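Local coordinates for uncharacterized protein (Pseudomonas aeruginosa, PDB 4E72), which is of unknown function but belongs to the DUF3298 family and is probably exported as a lipoprotein, at residues S16-K20 with E72-D77; L30-L36 with S85-V91; E41-I47 with Y123-H128; A51-M55 with E102-Y106. The contacts are given in a common frame with arbitrary orientation. Numbering follows the deposited sequence.

Overall arrangement
The chain opens all four contacts before it closes any. From the N terminus it lays down 16-20, 30-36, 41-47 and 51-55, and only then returns. Interaction 1 closes first, at 72-77, tying helix 68-78 to the outermost strand 12-19. Interaction 2 closes at 85-91, where strand 84-95 joins strand 30-37 in parallel. Interaction 4 closes at 102-106, seating helix 44-54 on strand 98-108, and interaction 3 closes last, at 123-128, so that it encloses interaction 4. Every other pair crosses. Interaction 2 touches interactions 1 and 4. Interactions 1, 3 and 4 tie helices 68-78 and 44-54 (with the turn before it) to the mixed sheet, and interaction 2 joins two of its strands.

Interaction 1 (S16-K20 with E72-D77)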
loop_
_atom_site.group_PDB
_atom_site.type_symbol
_atom_site.label_atom_id
_atom_site.label_comp_id
_atom_site.label_asym_id
_atom_site.label_seq_id
_atom_site.Cartn_x
_atom_site.Cartn_y
_atom_site.Cartn_z
ATOM N N SER A 16 15.637 7.967 -7.768
ATOM C CA SER A 16 17.073 7.697 -7.733
ATOM C C SER A 16 17.362 6.209 -7.624
ATOM O O SER A 16 16.641 5.473 -6.952
ATOM C CB SER A 16 17.723 8.418 -6.545
ATOM O OG SER A 16 17.358 7.846 -5.295
ATOM N N GLU A 17 18.441 5.778 -8.264
ATOM C CA GLU A 17 18.975 4.430 -8.189
ATOM C C GLU A 17 20.455 4.591 -7.870
ATOM O O GLU A 17 21.176 5.247 -8.629
ATOM C CB GLU A 17 18.732 3.650 -9.476
ATOM C CG GLU A 17 19.262 2.221 -9.424
ATOM C CD GLU A 17 18.590 1.287 -10.414
ATOM O OE1 GLU A 17 19.007 1.280 -11.594
ATOM O OE2 GLU A 17 17.627 0.586 -10.023
ATOM N N HIS A 18 20.894 4.058 -6.715
ATOM C CA HIS A 18 22.279 4.182 -6.301
ATOM C C HIS A 18 22.901 2.826 -6.024
ATOM O O HIS A 18 22.295 1.938 -5.401
ATOM C CB HIS A 18 22.409 5.106 -5.085
ATOM C CG HIS A 18 22.004 6.533 -5.352
ATOM N ND1 HIS A 18 21.196 7.228 -4.473
ATOM C CD2 HIS A 18 22.324 7.353 -6.381
ATOM C CE1 HIS A 18 21.051 8.439 -4.989
ATOM N NE2 HIS A 18 21.704 8.560 -6.138
ATOM N N LEU A 19 24.119 2.664 -6.538
ATOM C CA LEU A 19 24.915 1.463 -6.360
ATOM C C LEU A 19 25.871 1.672 -5.236
ATOM O O LEU A 19 26.259 2.816 -4.990
ATOM C CB LEU A 19 25.708 1.130 -7.660
ATOM C CG LEU A 19 24.923 0.652 -8.875
ATOM C CD1 LEU A 19 25.874 0.259 -9.980
ATOM C CD2 LEU A 19 24.029 -0.543 -8.545
ATOM N N LYS A 20 26.276 0.579 -4.554
ATOM C CA LYS A 20 27.328 0.623 -3.519
ATOM C C LYS A 20 28.599 1.225 -4.150
ATOM O O LYS A 20 29.015 0.773 -5.210
ATOM C CB LYS A 20 27.632 -0.781 -2.949
ATOM C CG LYS A 20 28.718 -0.794 -1.876
ATOM C CD LYS A 20 28.752 -2.109 -1.114
ATOM C CE LYS A 20 29.867 -2.168 -0.088
ATOM N NZ LYS A 20 29.585 -1.349 1.144
ATOM N N GLU A 72 19.191 4.475 2.887
ATOM C CA GLU A 72 19.961 4.156 1.678
ATOM C C GLU A 72 21.448 3.965 2.027
ATOM O O GLU A 72 22.026 2.944 1.671
ATOM C CB GLU A 72 19.745 5.257 0.619
ATOM C CG GLU A 72 20.876 5.410 -0.387
ATOM C CD GLU A 72 20.504 6.347 -1.508
ATOM O OE1 GLU A 72 20.673 7.576 -1.339
ATOM O OE2 GLU A 72 19.993 5.856 -2.538
ATOM N N ARG A 73 22.023 4.903 2.802
ATOM C CA ARG A 73 23.399 4.877 3.307
ATOM C C ARG A 73 23.627 3.610 4.162
ATOM O O ARG A 73 24.607 2.891 3.930
ATOM C CB ARG A 73 23.676 6.165 4.106
ATOM C CG ARG A 73 24.964 6.218 4.921
ATOM C CD ARG A 73 25.263 7.645 5.383
ATOM N NE ARG A 73 24.251 8.205 6.294
ATOM C CZ ARG A 73 23.438 9.225 6.008
ATOM N NH1 ARG A 73 23.477 9.802 4.809
ATOM N NH2 ARG A 73 22.578 9.673 6.913
ATOM N N GLN A 74 22.729 3.339 5.138
ATOM C CA GLN A 74 22.853 2.155 5.984
ATOM C C GLN A 74 22.765 0.832 5.162
ATOM O O GLN A 74 23.617 -0.035 5.334
ATOM C CB GLN A 74 21.808 2.163 7.098
ATOM C CG GLN A 74 22.034 1.035 8.121
ATOM C CD GLN A 74 20.942 0.911 9.150
ATOM O OE1 GLN A 74 20.121 1.809 9.350
ATOM N NE2 GLN A 74 20.923 -0.211 9.837
ATOM N N PHE A 75 21.781 0.698 4.251
ATOM C CA PHE A 75 21.626 -0.527 3.439
ATOM C C PHE A 75 22.866 -0.789 2.593
ATOM O O PHE A 75 23.354 -1.912 2.584
ATOM C CB PHE A 75 20.362 -0.461 2.535
ATOM C CG PHE A 75 20.131 -1.730 1.744
ATOM C CD1 PHE A 75 19.376 -2.768 2.272
ATOM C CD2 PHE A 75 20.693 -1.899 0.480
ATOM C CE1 PHE A 75 19.181 -3.956 1.542
ATOM C CE2 PHE A 75 20.497 -3.084 -0.247
ATOM C CZ PHE A 75 19.731 -4.097 0.286
ATOM N N LEU A 76 23.377 0.242 1.890
ATOM C CA LEU A 76 24.566 0.121 1.043
ATOM C C LEU A 76 25.822 -0.201 1.859
ATOM O O LEU A 76 26.710 -0.896 1.362
ATOM C CB LEU A 76 24.791 1.413 0.217
ATOM C CG LEU A 76 23.750 1.738 -0.902
ATOM C CD1 LEU A 76 24.091 3.038 -1.593
ATOM C CD2 LEU A 76 23.640 0.610 -1.950
ATOM N N ASP A 77 25.883 0.270 3.115
ATOM C CA ASP A 77 27.044 0.053 3.989
ATOM C C ASP A 77 27.095 -1.381 4.544
ATOM O O ASP A 77 28.172 -1.861 4.850
ATOM C CB ASP A 77 27.054 1.078 5.156
ATOM C CG ASP A 77 28.389 1.197 5.884
ATOM O OD1 ASP A 77 29.392 1.614 5.239
ATOM O OD2 ASP A 77 28.436 0.886 7.099
HETATM O O HOH W 1 18.189 5.410 -4.324
HETATM O O HOH W 2 30.631 -1.310 3.997
#
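An outer strand can be held to a helix by a few polar bonds around a small apolar patch, as here, where strand 16-19 and segment 72-77 of helix 68-78 have axes 10.0 Å apart at closest and 32° from parallel. Ser16 begins the contact through water 1, which lies 2.8 Å from Ser16 OG and donates to Glu72 OE2 at 2.6 Å. Glu17 turns away from the helix and pairs instead with Asn32 on the adjacent strand. His18 points toward the helix, and its ND1 donates to Glu72 OE2 at 2.7 Å, the oxygen lying at the ring edge. The backbone oxygens of His18 and Leu19 rest on Leu76, with His18 O 3.9 Å from Leu76 CD2 and Leu19 O 4.0 Å from Leu76 CD1. Lys20, just past the strand, extends its chain over Leu76 so that NZ donates to Leu76 O at 2.9 Å; water 2 accepts from Lys20 NZ at 3.0 Å and donates to Asp77 O at 2.7 Å. The chemistry is complementary at both ends: a carboxylate receives the imidazole, while an ammonium group meets one backbone carbonyl directly and a second through water.

Interaction 2 (L30-L36 with S85-V91); sequences LVNIDTL and SYLQAKV
Two extended strands, 30-36 and 85-91, run side by side in parallel, their axes 4.7 Å apart and 20° from perfect alignment. Val31 pairs with Ser85, Asn32 with Tyr86, Ile33 with Leu87 and Asp34 with Gln88. Parallel-sheet bonds of 2.8 to 3.0 Å run from Ser85 N to Leu30 O, Asn32 N to Ser85 O, Leu87 N to Asn32 O, Asp34 N to Leu87 O and Ala89 N to Asp34 O. On one face the Tyr86 ring (chi1 m) leans into the hollow between Leu30 and Asn32, with CD2 3.5 Å from Asn32 CB and OH 3.7 Å from Leu30 CD2. The opposite face carries Val31 beside small Ser85, then Ile33 beside Leu87 (both m, t), Ile33 CG1 lying 4.4 Å from Leu87 CB. Beyond small Ala89, Leu36 (m, t) drops CD1 to 3.8 Å from Val91 CG2. Parallel neighbours need a crossover, supplied here by helices 44-54 and 68-78, which pack on that second face; strands 12-19 and 98-108 flank the pair.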
loop_
_atom_site.group_PDB
_atom_site.type_symbol
_atom_site.label_atom_id
_atom_site.label_comp_id
_atom_site.label_asym_id
_atom_site.label_seq_id
_atom_site.Cartn_x
_atom_site.Cartn_y
_atom_site.Cartn_z
ATOM N N LEU A 30 22.301 -2.391 -4.591
ATOM C CA LEU A 30 21.508 -1.321 -5.204
ATOM C C LEU A 30 20.327 -0.888 -4.342
ATOM O O LEU A 30 19.609 -1.733 -3.809
ATOM C CB LEU A 30 20.972 -1.931 -6.540
ATOM C CG LEU A 30 20.076 -1.134 -7.495
ATOM C CD1 LEU A 30 20.325 -1.590 -8.933
ATOM C CD2 LEU A 30 18.587 -1.378 -7.193
ATOM N N VAL A 31 20.094 0.429 -4.263
ATOM C CA VAL A 31 18.947 1.045 -3.583
ATOM C C VAL A 31 18.209 1.919 -4.588
ATOM O O VAL A 31 18.790 2.851 -5.152
ATOM C CB VAL A 31 19.264 1.835 -2.281
ATOM C CG1 VAL A 31 17.991 2.474 -1.718
ATOM C CG2 VAL A 31 19.890 0.925 -1.236
ATOM N N ASN A 32 16.930 1.615 -4.803
ATOM C CA ASN A 32 16.106 2.360 -5.745
ATOM C C ASN A 32 14.918 2.985 -4.996
ATOM O O ASN A 32 14.070 2.262 -4.483
ATOM C CB ASN A 32 15.671 1.438 -6.910
ATOM C CG ASN A 32 14.873 2.124 -7.994
ATOM O OD1 ASN A 32 13.881 2.825 -7.743
ATOM N ND2 ASN A 32 15.262 1.886 -9.232
ATOM N N ILE A 33 14.896 4.328 -4.896
ATOM C CA ILE A 33 13.860 5.086 -4.174
ATOM C C ILE A 33 13.146 6.044 -5.131
ATOM O O ILE A 33 13.788 6.909 -5.728
ATOM C CB ILE A 33 14.446 5.848 -2.937
ATOM C CG1 ILE A 33 14.962 4.853 -1.864
ATOM C CG2 ILE A 33 13.402 6.836 -2.319
ATOM C CD1 ILE A 33 15.942 5.443 -0.905
ATOM N N ASP A 34 11.813 5.888 -5.251
ATOM C CA ASP A 34 10.924 6.685 -6.096
ATOM C C ASP A 34 9.803 7.249 -5.225
ATOM O O ASP A 34 8.777 6.604 -5.024
ATOM C CB ASP A 34 10.375 5.825 -7.255
ATOM C CG ASP A 34 9.432 6.527 -8.229
ATOM O OD1 ASP A 34 9.269 7.777 -8.119
ATOM O OD2 ASP A 34 8.837 5.830 -9.089
ATOM N N THR A 35 10.010 8.450 -4.689
ATOM C CA THR A 35 9.036 9.023 -3.777
ATOM C C THR A 35 8.421 10.317 -4.344
ATOM O O THR A 35 8.638 10.650 -5.518
ATOM C CB THR A 35 9.647 9.165 -2.385
ATOM O OG1 THR A 35 8.593 9.367 -1.445
ATOM C CG2 THR A 35 10.722 10.261 -2.297
ATOM N N LEU A 36 7.599 10.995 -3.507
ATOM C CA LEU A 36 6.841 12.189 -3.854
ATOM C C LEU A 36 6.915 13.298 -2.818
ATOM O O LEU A 36 6.934 13.042 -1.608
ATOM C CB LEU A 36 5.346 11.828 -3.988
ATOM C CG LEU A 36 4.899 10.825 -5.035
ATOM C CD1 LEU A 36 3.494 10.368 -4.730
ATOM C CD2 LEU A 36 4.964 11.419 -6.439
ATOM N N SER A 85 17.231 -3.174 -2.664
ATOM C CA SER A 85 16.094 -2.637 -1.950
ATOM C C SER A 85 15.426 -1.574 -2.831
ATOM O O SER A 85 16.107 -0.675 -3.346
ATOM C CB SER A 85 16.536 -2.080 -0.592
ATOM O OG SER A 85 15.488 -1.378 0.051
ATOM N N TYR A 86 14.094 -1.726 -3.042
ATOM C CA TYR A 86 13.238 -0.847 -3.845
ATOM C C TYR A 86 12.130 -0.326 -2.982
ATOM O O TYR A 86 11.470 -1.111 -2.308
ATOM C CB TYR A 86 12.611 -1.586 -5.062
ATOM C CG TYR A 86 13.580 -2.060 -6.119
ATOM C CD1 TYR A 86 14.298 -3.241 -5.955
ATOM C CD2 TYR A 86 13.715 -1.381 -7.323
ATOM C CE1 TYR A 86 15.193 -3.691 -6.931
ATOM C CE2 TYR A 86 14.601 -1.822 -8.312
ATOM C CZ TYR A 86 15.333 -2.983 -8.112
ATOM O OH TYR A 86 16.198 -3.430 -9.082
ATOM N N LEU A 87 11.909 0.985 -3.014
ATOM C CA LEU A 87 10.831 1.662 -2.294
ATOM C C LEU A 87 10.144 2.625 -3.234
ATOM O O LEU A 87 10.816 3.396 -3.954
ATOM C CB LEU A 87 11.338 2.423 -1.053
ATOM C CG LEU A 87 11.828 1.606 0.146
ATOM C CD1 LEU A 87 12.533 2.531 1.119
ATOM C CD2 LEU A 87 10.685 0.892 0.854
ATOM N N GLN A 88 8.818 2.578 -3.255
ATOM C CA GLN A 88 8.081 3.440 -4.167
ATOM C C GLN A 88 6.761 3.925 -3.571
ATOM O O GLN A 88 5.991 3.154 -2.973
ATOM C CB GLN A 88 7.833 2.720 -5.511
ATOM C CG GLN A 88 7.116 3.597 -6.526
ATOM C CD GLN A 88 6.517 2.777 -7.616
ATOM O OE1 GLN A 88 7.177 2.437 -8.592
ATOM N NE2 GLN A 88 5.241 2.451 -7.475
ATOM N N ALA A 89 6.515 5.218 -3.774
ATOM C CA ALA A 89 5.292 5.917 -3.404
ATOM C C ALA A 89 4.773 6.629 -4.623
ATOM O O ALA A 89 5.535 7.363 -5.285
ATOM C CB ALA A 89 5.564 6.910 -2.285
ATOM N N LYS A 90 3.514 6.349 -4.979
ATOM C CA LYS A 90 2.848 6.989 -6.120
ATOM C C LYS A 90 1.381 7.278 -5.794
ATOM O O LYS A 90 0.746 6.556 -5.007
ATOM C CB LYS A 90 2.982 6.187 -7.440
ATOM C CG LYS A 90 2.340 4.804 -7.452
ATOM C CD LYS A 90 2.151 4.295 -8.875
ATOM C CE LYS A 90 1.067 3.242 -8.951
ATOM N NZ LYS A 90 0.778 2.832 -10.357
ATOM N N VAL A 91 0.865 8.359 -6.374
ATOM C CA VAL A 91 -0.531 8.728 -6.213
ATOM C C VAL A 91 -1.374 7.737 -7.026
ATOM O O VAL A 91 -1.220 7.645 -8.233
ATOM C CB VAL A 91 -0.840 10.200 -6.586
ATOM C CG1 VAL A 91 -2.344 10.468 -6.539
ATOM C CG2 VAL A 91 -0.099 11.171 -5.661
HETATM O O HOH W 3 11.665 2.121 -6.531
#

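Interaction 3 (E41-I47 with Y123-H128); sequences EPQLDPI and YDRRQH
A beta-hairpin loop, joining strand 115-124 to strand 129-130, meets a type I turn (Glu41 to Leu44) that leads into helix 44-54. Here a single carboxylate oxygen, Glu41 OE2, accepts hydrogen bonds from both Tyr123 OH and His128 ND1. CA distances set the spacing: Leu44 to Tyr123 8.0 Å, Gln43 to His128 7.9 Å, Glu41 to Arg125 8.3 Å. Tyr123, still extended on the strand, takes a t chi1 with chi2 near 82° and points at the helix. Leu44, its chi1 of -106° between wells, lies over a face of that ring, CG 3.8 Å from the ring centroid and 9° off the normal, a CH-pi contact, while Ile47 CD1 comes to 3.9 Å from Tyr123 CE1. The phenol then donates from Tyr123 OH to Glu41 OE2 at 2.8 Å. Asp124 lies beyond reach of the turn; within the loop its OD2 accepts from Gln127 NE2 at 2.6 Å. The backbone coils through 125-127 without regular helical bonds; Arg125 reaches instead to the backbone oxygens of Gly4 and Asp7 in the N-terminal segment. His128 closes the loop in a left-handed conformation (60/55), with chi1 m, which brings its ring back toward the turn. Glu41 (chi1 t, chi2 p) receives this second donor on the oxygen already used by the tyrosine: His128 ND1 lies 2.8 Å from Glu41 OE2, nearly in line at 169°.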
loop_
_atom_site.group_PDB
_atom_site.type_symbol
_atom_site.label_atom_id
_atom_site.label_comp_id
_atom_site.label_asym_id
_atom_site.label_seq_id
_atom_site.Cartn_x
_atom_site.Cartn_y
_atom_site.Cartn_z
ATOM N N GLU A 41 0.739 20.860 -0.160
ATOM C CA GLU A 41 0.464 20.155 1.101
ATOM C C GLU A 41 1.798 19.600 1.688
ATOM O O GLU A 41 2.019 18.395 1.650
ATOM C CB GLU A 41 -0.573 19.034 0.864
ATOM C CG GLU A 41 -1.307 18.562 2.108
ATOM C CD GLU A 41 -2.402 19.461 2.657
ATOM O OE1 GLU A 41 -2.896 20.345 1.917
ATOM O OE2 GLU A 41 -2.803 19.243 3.823
ATOM N N PRO A 42 2.696 20.461 2.241
ATOM C CA PRO A 42 3.996 19.962 2.742
ATOM C C PRO A 42 3.921 18.986 3.924
ATOM O O PRO A 42 4.919 18.313 4.184
ATOM C CB PRO A 42 4.735 21.235 3.148
ATOM C CG PRO A 42 3.649 22.245 3.398
ATOM C CD PRO A 42 2.596 21.932 2.390
ATOM N N GLN A 43 2.753 18.876 4.613
ATOM C CA GLN A 43 2.560 17.922 5.727
ATOM C C GLN A 43 2.630 16.481 5.236
ATOM O O GLN A 43 2.969 15.598 6.008
ATOM C CB GLN A 43 1.208 18.128 6.438
ATOM C CG GLN A 43 0.930 19.546 6.899
ATOM C CD GLN A 43 -0.296 20.059 6.210
ATOM O OE1 GLN A 43 -1.406 19.963 6.736
ATOM N NE2 GLN A 43 -0.127 20.554 4.989
ATOM N N LEU A 44 2.276 16.246 3.960
ATOM C CA LEU A 44 2.276 14.916 3.351
ATOM C C LEU A 44 3.684 14.372 3.107
ATOM O O LEU A 44 3.865 13.152 3.152
ATOM C CB LEU A 44 1.505 14.929 2.023
ATOM C CG LEU A 44 0.117 14.282 2.009
ATOM C CD1 LEU A 44 -0.546 14.466 0.653
ATOM C CD2 LEU A 44 0.187 12.794 2.337
ATOM N N ASP A 45 4.663 15.253 2.812
ATOM C CA ASP A 45 6.049 14.835 2.514
ATOM C C ASP A 45 6.638 13.920 3.652
ATOM O O ASP A 45 7.021 12.797 3.309
ATOM C CB ASP A 45 6.972 16.052 2.223
ATOM C CG ASP A 45 6.496 17.044 1.146
ATOM O OD1 ASP A 45 5.456 16.776 0.494
ATOM O OD2 ASP A 45 7.166 18.088 0.957
ATOM N N PRO A 46 6.643 14.297 4.976
ATOM C CA PRO A 46 7.210 13.382 5.994
ATOM C C PRO A 46 6.335 12.159 6.288
ATOM O O PRO A 46 6.838 11.167 6.830
ATOM C CB PRO A 46 7.340 14.260 7.241
ATOM C CG PRO A 46 6.376 15.355 7.053
ATOM C CD PRO A 46 6.259 15.593 5.584
ATOM N N ILE A 47 5.030 12.244 5.961
ATOM C CA ILE A 47 4.048 11.167 6.140
ATOM C C ILE A 47 4.365 10.038 5.128
ATOM O O ILE A 47 4.312 8.845 5.465
ATOM C CB ILE A 47 2.615 11.744 5.968
ATOM C CG1 ILE A 47 2.171 12.513 7.252
ATOM C CG2 ILE A 47 1.611 10.660 5.551
ATOM C CD1 ILE A 47 0.823 13.383 7.100
ATOM N N TYR A 123 -5.109 10.062 2.608
ATOM C CA TYR A 123 -4.961 11.396 3.167
ATOM C C TYR A 123 -6.152 12.295 2.834
ATOM O O TYR A 123 -6.408 12.577 1.661
ATOM C CB TYR A 123 -3.656 12.029 2.663
ATOM C CG TYR A 123 -3.335 13.327 3.365
ATOM C CD1 TYR A 123 -2.707 13.331 4.609
ATOM C CD2 TYR A 123 -3.637 14.552 2.780
ATOM C CE1 TYR A 123 -2.420 14.524 5.269
ATOM C CE2 TYR A 123 -3.367 15.756 3.438
ATOM C CZ TYR A 123 -2.761 15.734 4.684
ATOM O OH TYR A 123 -2.441 16.902 5.323
ATOM N N ASP A 124 -6.863 12.763 3.865
ATOM C CA ASP A 124 -7.995 13.692 3.713
ATOM C C ASP A 124 -7.496 15.137 3.825
ATOM O O ASP A 124 -6.967 15.538 4.859
ATOM C CB ASP A 124 -9.080 13.400 4.756
ATOM C CG ASP A 124 -10.364 14.225 4.651
ATOM O OD1 ASP A 124 -10.649 14.775 3.548
ATOM O OD2 ASP A 124 -11.109 14.271 5.637
ATOM N N ARG A 125 -7.617 15.895 2.739
ATOM C CA ARG A 125 -7.160 17.287 2.685
ATOM C C ARG A 125 -8.103 18.255 3.422
ATOM O O ARG A 125 -7.672 19.346 3.805
ATOM C CB ARG A 125 -7.003 17.748 1.229
ATOM C CG ARG A 125 -5.891 17.052 0.470
ATOM C CD ARG A 125 -6.106 17.217 -1.010
ATOM N NE ARG A 125 -6.075 18.624 -1.406
ATOM C CZ ARG A 125 -6.590 19.106 -2.532
ATOM N NH1 ARG A 125 -7.195 18.297 -3.395
ATOM N NH2 ARG A 125 -6.517 20.398 -2.799
ATOM N N ARG A 126 -9.385 17.868 3.591
ATOM C CA ARG A 126 -10.403 18.661 4.280
ATOM C C ARG A 126 -10.043 18.740 5.778
ATOM O O ARG A 126 -10.166 19.805 6.375
ATOM C CB ARG A 126 -11.802 18.040 4.053
ATOM C CG ARG A 126 -12.981 18.919 4.466
ATOM C CD ARG A 126 -14.271 18.118 4.423
ATOM N NE ARG A 126 -15.430 18.893 4.873
ATOM C CZ ARG A 126 -16.605 18.364 5.211
ATOM N NH1 ARG A 126 -16.786 17.047 5.174
ATOM N NH2 ARG A 126 -17.603 19.146 5.602
ATOM N N GLN A 127 -9.542 17.625 6.346
ATOM C CA GLN A 127 -9.112 17.477 7.744
ATOM C C GLN A 127 -7.575 17.567 7.951
ATOM O O GLN A 127 -7.146 17.729 9.095
ATOM C CB GLN A 127 -9.581 16.118 8.295
ATOM C CG GLN A 127 -11.080 15.990 8.530
ATOM C CD GLN A 127 -11.410 14.596 9.008
ATOM O OE1 GLN A 127 -11.493 14.334 10.212
ATOM N NE2 GLN A 127 -11.542 13.653 8.081
ATOM N N HIS A 128 -6.757 17.420 6.872
ATOM C CA HIS A 128 -5.276 17.390 6.903
ATOM C C HIS A 128 -4.863 16.213 7.801
ATOM O O HIS A 128 -4.134 16.362 8.780
ATOM C CB HIS A 128 -4.654 18.732 7.352
ATOM C CG HIS A 128 -5.237 19.927 6.667
ATOM N ND1 HIS A 128 -4.852 20.284 5.385
ATOM C CD2 HIS A 128 -6.167 20.805 7.107
ATOM C CE1 HIS A 128 -5.550 21.372 5.092
ATOM N NE2 HIS A 128 -6.356 21.722 6.096
#

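Interaction 4 (A51-M55 with E102-Y106)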
loop_
_atom_site.group_PDB
_atom_site.type_symbol
_atom_site.label_atom_id
_atom_site.label_comp_id
_atom_site.label_asym_id
_atom_site.label_seq_id
_atom_site.Cartn_x
_atom_site.Cartn_y
_atom_site.Cartn_z
ATOM N N ALA A 51 6.048 6.326 6.063
ATOM C CA ALA A 51 5.300 5.154 5.597
ATOM C C ALA A 51 6.200 4.238 4.754
ATOM O O ALA A 51 6.074 3.015 4.852
ATOM C CB ALA A 51 4.062 5.574 4.811
ATOM N N LEU A 52 7.141 4.816 3.970
ATOM C CA LEU A 52 8.087 3.998 3.202
ATOM C C LEU A 52 9.141 3.384 4.108
ATOM O O LEU A 52 9.485 2.225 3.926
ATOM C CB LEU A 52 8.772 4.804 2.113
ATOM C CG LEU A 52 7.940 5.099 0.896
ATOM C CD1 LEU A 52 8.610 6.170 0.049
ATOM C CD2 LEU A 52 7.649 3.825 0.111
ATOM N N LEU A 53 9.596 4.135 5.129
ATOM C CA LEU A 53 10.591 3.641 6.086
ATOM C C LEU A 53 10.055 2.463 6.902
ATOM O O LEU A 53 10.835 1.569 7.235
ATOM C CB LEU A 53 11.077 4.756 7.018
ATOM C CG LEU A 53 12.055 5.752 6.403
ATOM C CD1 LEU A 53 12.229 6.964 7.310
ATOM C CD2 LEU A 53 13.405 5.091 6.082
ATOM N N GLU A 54 8.729 2.448 7.185
ATOM C CA GLU A 54 8.030 1.365 7.914
ATOM C C GLU A 54 8.083 0.050 7.138
ATOM O O GLU A 54 8.127 -1.019 7.741
ATOM C CB GLU A 54 6.552 1.739 8.165
ATOM C CG GLU A 54 6.326 2.783 9.262
ATOM C CD GLU A 54 6.614 2.404 10.706
ATOM O OE1 GLU A 54 6.700 1.194 11.024
ATOM O OE2 GLU A 54 6.760 3.338 11.527
HETATM N N MSE A 55 8.094 0.130 5.805
HETATM C CA MSE A 55 8.165 -1.038 4.921
HETATM C C MSE A 55 9.565 -1.662 4.877
HETATM O O MSE A 55 9.741 -2.706 4.253
HETATM C CB MSE A 55 7.741 -0.656 3.508
HETATM C CG MSE A 55 6.396 0.031 3.446
HETATM SE SE MSE A 55 5.996 0.406 1.611
HETATM C CE MSE A 55 5.201 -1.297 1.176
ATOM N N GLU A 102 -0.358 4.936 -3.049
ATOM C CA GLU A 102 -0.019 3.510 -3.044
ATOM C C GLU A 102 1.485 3.351 -2.836
ATOM O O GLU A 102 2.288 4.025 -3.503
ATOM C CB GLU A 102 -0.476 2.795 -4.323
ATOM C CG GLU A 102 -0.600 1.297 -4.080
ATOM C CD GLU A 102 -1.079 0.394 -5.202
ATOM O OE1 GLU A 102 -1.927 0.819 -6.021
ATOM O OE2 GLU A 102 -0.646 -0.781 -5.211
ATOM N N LEU A 103 1.854 2.452 -1.901
ATOM C CA LEU A 103 3.233 2.162 -1.508
ATOM C C LEU A 103 3.673 0.776 -1.944
ATOM O O LEU A 103 2.920 -0.180 -1.784
ATOM C CB LEU A 103 3.371 2.270 0.022
ATOM C CG LEU A 103 2.736 3.507 0.681
ATOM C CD1 LEU A 103 2.388 3.220 2.101
ATOM C CD2 LEU A 103 3.646 4.732 0.571
ATOM N N SER A 104 4.901 0.673 -2.491
ATOM C CA SER A 104 5.527 -0.573 -2.962
ATOM C C SER A 104 6.920 -0.678 -2.434
ATOM O O SER A 104 7.660 0.310 -2.407
ATOM C CB SER A 104 5.608 -0.628 -4.490
ATOM O OG SER A 104 4.360 -0.400 -5.110
ATOM N N SER A 105 7.303 -1.890 -2.100
ATOM C CA SER A 105 8.647 -2.215 -1.667
ATOM C C SER A 105 9.033 -3.566 -2.240
ATOM O O SER A 105 8.166 -4.416 -2.490
ATOM C CB SER A 105 8.755 -2.211 -0.143
ATOM O OG SER A 105 7.936 -3.208 0.439
ATOM N N TYR A 106 10.334 -3.751 -2.445
ATOM C CA TYR A 106 10.926 -4.995 -2.881
ATOM C C TYR A 106 12.309 -5.133 -2.229
ATOM O O TYR A 106 13.205 -4.335 -2.490
ATOM C CB TYR A 106 10.985 -5.112 -4.413
ATOM C CG TYR A 106 11.588 -6.427 -4.849
ATOM C CD1 TYR A 106 10.828 -7.591 -4.875
ATOM C CD2 TYR A 106 12.941 -6.525 -5.165
ATOM C CE1 TYR A 106 11.393 -8.816 -5.235
ATOM C CE2 TYR A 106 13.521 -7.747 -5.498
ATOM C CZ TYR A 106 12.741 -8.886 -5.542
ATOM O OH TYR A 106 13.319 -10.073 -5.910
#
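This is an apolar contact of a helix with a sheet, made where the end of helix 44-54 lies over strand 98-108, its centre about 7 Å from the centre of the chain. No hydrogen bond crosses it; shape and hydrophobic burial do the work, with 278 Å² buried in all. Leu103 and Ser105 are the strand residues whose CA-to-CB bonds point toward the helix, while Ser104 between them points away. Leu103 (chi1 m, chi2 t) fits among three side chains of segment 51-55: Ala51 CB is 4.0 Å from Leu103 CD1, Leu52 CD2 is 4.1 Å from Leu103 CD2, and selenium SE of Met55, a selenomethionine, is 3.6 Å from Leu103 CB. The nearest CA pairs, Leu52 with Leu103 at 7.0 Å and Met55 with Ser105 at 6.7 Å, set the spacing that these side chains fill. The same Met55 side chain then runs on along the strand, so that its CE lies 4.0 Å from Ser104 C and 3.4 Å from Ser105 OG. A small residue at 105 leaves room for that methyl group. Leu52 also reaches Leu87 and Ala89 on the next strand and Leu68 of helix 68-78, and Leu103 leans on Ile121, which widens the patch into a shared core. Helices 44-54 and 68-78 packed on one face of the mixed sheet are consistent with a two-layer alpha/beta arrangement.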